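Local coordinates for pollen-specific leucine-rich repeat extensin-like protein 1 (Arabidopsis thaliana, PDB 6TME), which probably binds RALF peptide signals in the pollen cell wall through its leucine-rich repeat domain, helping to control wall integrity during pollen tube growth, at residues V284-F289 / K307-T312. Sequence-based numbering, arbitrary orientation.
Sequences VEQMDF and KLSNFT. With NAG (2-acetamido-2-deoxy-beta-D-glucopyranose), chain E.
Gln-286 and Asn-310 pair across neighbouring parallel strands of the leucine-rich repeat solenoid, where Asn-310 carries an N-linked glycan. Asn-310 ND2, bonded covalently to NAG C1, donates a hydrogen bond to Gln-286 OE1 at 3.0 Å. It falls on a lone pair, with the two amide planes turned 69° apart. The Gln-286 chain bends at chi2 (-77°), which turns CD toward Asn-310. An alanine at Gln-286 would probably leave the glycosylated amide without this acceptor and freer to turn. Further along the same face, NAG O6 makes a weak 3.2 Å hydrogen bond to Asp-288 OD2. Asp-288 OD1 is held by Ser-290 N. Strands 286-288 and 310-312 run parallel, as in successive repeats of this fold, with Gln-286 beside Asn-310 and Asp-288 beside Thr-312. Hydrogen bonds from Met-287 N to Asn-310 O and Thr-312 N to Met-287 O set this register. Glu-285 O accepts two, from Ser-309 N and Asn-310 N. Met-287 and Phe-311 point to the other face. Met-287 CE sits 4.2 Å above the Phe-311 ring, toward its rim. Phe-289 CD2 meets that ring's edge at CE1, 3.8 Å away. Ile-302 of helix 300-303 touches Met-287 and Phe-311. Glu-285 OE2 forms a 3.2 Å salt bridge with Lys-307 NZ, itself hydrogen-bonded to Asn-283 OD1. Glu-285 OE1 is hydrogen-bonded to an aromatic side chain of another protein's chain.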
loop_
_atom_site.group_PDB
_atom_site.type_symbol
_atom_site.label_atom_id
_atom_site.label_comp_id
_atom_site.label_asym_id
_atom_site.label_seq_id
_atom_site.Cartn_x
_atom_site.Cartn_y
_atom_site.Cartn_z
ATOM N N VAL A 284 17.932 0.212 -4.975
ATOM C CA VAL A 284 16.953 1.285 -4.932
ATOM C C VAL A 284 16.958 2.021 -6.259
ATOM O O VAL A 284 18.015 2.276 -6.850
ATOM C CB VAL A 284 17.199 2.225 -3.742
ATOM C CG1 VAL A 284 18.319 3.204 -4.001
ATOM C CG2 VAL A 284 15.892 2.963 -3.403
ATOM N N GLU A 285 15.765 2.280 -6.783
ATOM C CA GLU A 285 15.615 3.003 -8.033
ATOM C C GLU A 285 15.044 4.392 -7.828
ATOM O O GLU A 285 15.524 5.362 -8.436
ATOM C CB GLU A 285 14.722 2.210 -8.990
ATOM C CG GLU A 285 15.402 0.970 -9.543
ATOM C CD GLU A 285 14.423 0.008 -10.200
ATOM O OE1 GLU A 285 13.297 0.436 -10.546
ATOM O OE2 GLU A 285 14.770 -1.186 -10.341
ATOM N N GLN A 286 14.047 4.490 -6.960
ATOM C CA GLN A 286 13.379 5.733 -6.605
ATOM C C GLN A 286 13.638 5.968 -5.130
ATOM O O GLN A 286 13.349 5.098 -4.302
ATOM C CB GLN A 286 11.872 5.646 -6.885
ATOM C CG GLN A 286 11.507 5.297 -8.324
ATOM C CD GLN A 286 11.647 6.483 -9.268
ATOM O OE1 GLN A 286 11.393 7.641 -8.896
ATOM N NE2 GLN A 286 12.041 6.203 -10.492
ATOM N N MET A 287 14.213 7.116 -4.805
ATOM C CA MET A 287 14.497 7.474 -3.421
ATOM C C MET A 287 14.156 8.947 -3.253
ATOM O O MET A 287 14.701 9.794 -3.967
ATOM C CB MET A 287 15.958 7.194 -3.049
ATOM C CG MET A 287 16.170 7.137 -1.526
ATOM S SD MET A 287 17.613 6.189 -0.984
ATOM C CE MET A 287 18.936 7.089 -1.756
ATOM N N ASP A 288 13.241 9.239 -2.336
ATOM C CA ASP A 288 12.671 10.574 -2.155
ATOM C C ASP A 288 12.735 10.926 -0.676
ATOM O O ASP A 288 12.035 10.314 0.138
ATOM C CB ASP A 288 11.214 10.631 -2.649
ATOM C CG ASP A 288 10.638 12.067 -2.646
ATOM O OD1 ASP A 288 11.251 12.985 -2.073
ATOM O OD2 ASP A 288 9.561 12.288 -3.227
ATOM N N PHE A 289 13.553 11.916 -0.326
ATOM C CA PHE A 289 13.576 12.444 1.035
ATOM C C PHE A 289 13.094 13.879 1.097
ATOM O O PHE A 289 13.316 14.549 2.116
ATOM C CB PHE A 289 14.979 12.372 1.641
ATOM C CG PHE A 289 15.517 10.985 1.782
ATOM C CD1 PHE A 289 14.879 10.060 2.567
ATOM C CD2 PHE A 289 16.679 10.623 1.160
ATOM C CE1 PHE A 289 15.384 8.794 2.705
ATOM C CE2 PHE A 289 17.196 9.363 1.306
ATOM C CZ PHE A 289 16.546 8.448 2.063
ATOM N N LYS A 307 21.484 1.236 -9.305
ATOM C CA LYS A 307 20.174 1.268 -9.938
ATOM C C LYS A 307 19.418 2.555 -9.649
ATOM O O LYS A 307 18.295 2.729 -10.142
ATOM C CB LYS A 307 19.351 0.046 -9.508
ATOM C CG LYS A 307 19.905 -1.261 -10.118
ATOM C CD LYS A 307 19.159 -2.494 -9.609
ATOM C CE LYS A 307 17.667 -2.431 -9.966
ATOM N NZ LYS A 307 16.817 -3.405 -9.213
ATOM N N LEU A 308 20.026 3.473 -8.898
ATOM C CA LEU A 308 19.352 4.694 -8.480
ATOM C C LEU A 308 19.163 5.610 -9.674
ATOM O O LEU A 308 20.140 6.086 -10.247
ATOM C CB LEU A 308 20.169 5.383 -7.399
ATOM C CG LEU A 308 19.617 6.762 -7.043
ATOM C CD1 LEU A 308 18.158 6.668 -6.544
ATOM C CD2 LEU A 308 20.522 7.409 -6.014
ATOM N N SER A 309 17.916 5.880 -10.054
ATOM C CA SER A 309 17.669 6.715 -11.219
ATOM C C SER A 309 16.945 8.025 -10.918
ATOM O O SER A 309 16.983 8.931 -11.755
ATOM C CB SER A 309 16.890 5.924 -12.287
ATOM O OG SER A 309 15.527 5.759 -11.953
ATOM N N ASN A 310 16.300 8.154 -9.765
ATOM C CA ASN A 310 15.557 9.360 -9.396
ATOM C C ASN A 310 15.781 9.567 -7.903
ATOM O O ASN A 310 15.312 8.770 -7.083
ATOM C CB ASN A 310 14.063 9.229 -9.730
ATOM C CG ASN A 310 13.328 10.559 -9.673
ATOM O OD1 ASN A 310 13.943 11.619 -9.724
ATOM N ND2 ASN A 310 12.008 10.508 -9.574
ATOM N N PHE A 311 16.534 10.602 -7.548
ATOM C CA PHE A 311 16.891 10.869 -6.157
ATOM C C PHE A 311 16.531 12.318 -5.864
ATOM O O PHE A 311 17.202 13.237 -6.342
ATOM C CB PHE A 311 18.375 10.582 -5.910
ATOM C CG PHE A 311 18.858 10.894 -4.500
ATOM C CD1 PHE A 311 17.984 10.929 -3.425
ATOM C CD2 PHE A 311 20.210 11.135 -4.262
ATOM C CE1 PHE A 311 18.439 11.214 -2.140
ATOM C CE2 PHE A 311 20.672 11.414 -2.986
ATOM C CZ PHE A 311 19.788 11.458 -1.924
ATOM N N THR A 312 15.468 12.504 -5.086
ATOM C CA THR A 312 14.875 13.798 -4.749
ATOM C C THR A 312 15.176 14.090 -3.282
ATOM O O THR A 312 14.750 13.338 -2.403
ATOM C CB THR A 312 13.355 13.758 -4.975
ATOM O OG1 THR A 312 13.067 13.446 -6.346
ATOM C CG2 THR A 312 12.673 15.070 -4.564
HETATM C C1 NAG E . 11.186 11.705 -9.499
HETATM C C2 NAG E . 10.027 11.664 -10.489
HETATM C C3 NAG E . 9.104 12.862 -10.273
HETATM C C4 NAG E . 8.595 12.868 -8.838
HETATM C C5 NAG E . 9.769 12.883 -7.862
HETATM C C6 NAG E . 9.329 12.660 -6.433
HETATM C C7 NAG E . 10.744 10.478 -12.525
HETATM C C8 NAG E . 11.216 10.625 -13.939
HETATM N N2 NAG E . 10.499 11.619 -11.866
HETATM O O3 NAG E . 7.992 12.768 -11.157
HETATM O O4 NAG E . 7.705 13.957 -8.608
HETATM O O5 NAG E . 10.676 11.807 -8.159
HETATM O O6 NAG E . 8.940 11.305 -6.232
HETATM O O7 NAG E . 10.603 9.375 -11.997
HETATM O O HOH W 1 20.762 1.498 -6.706
#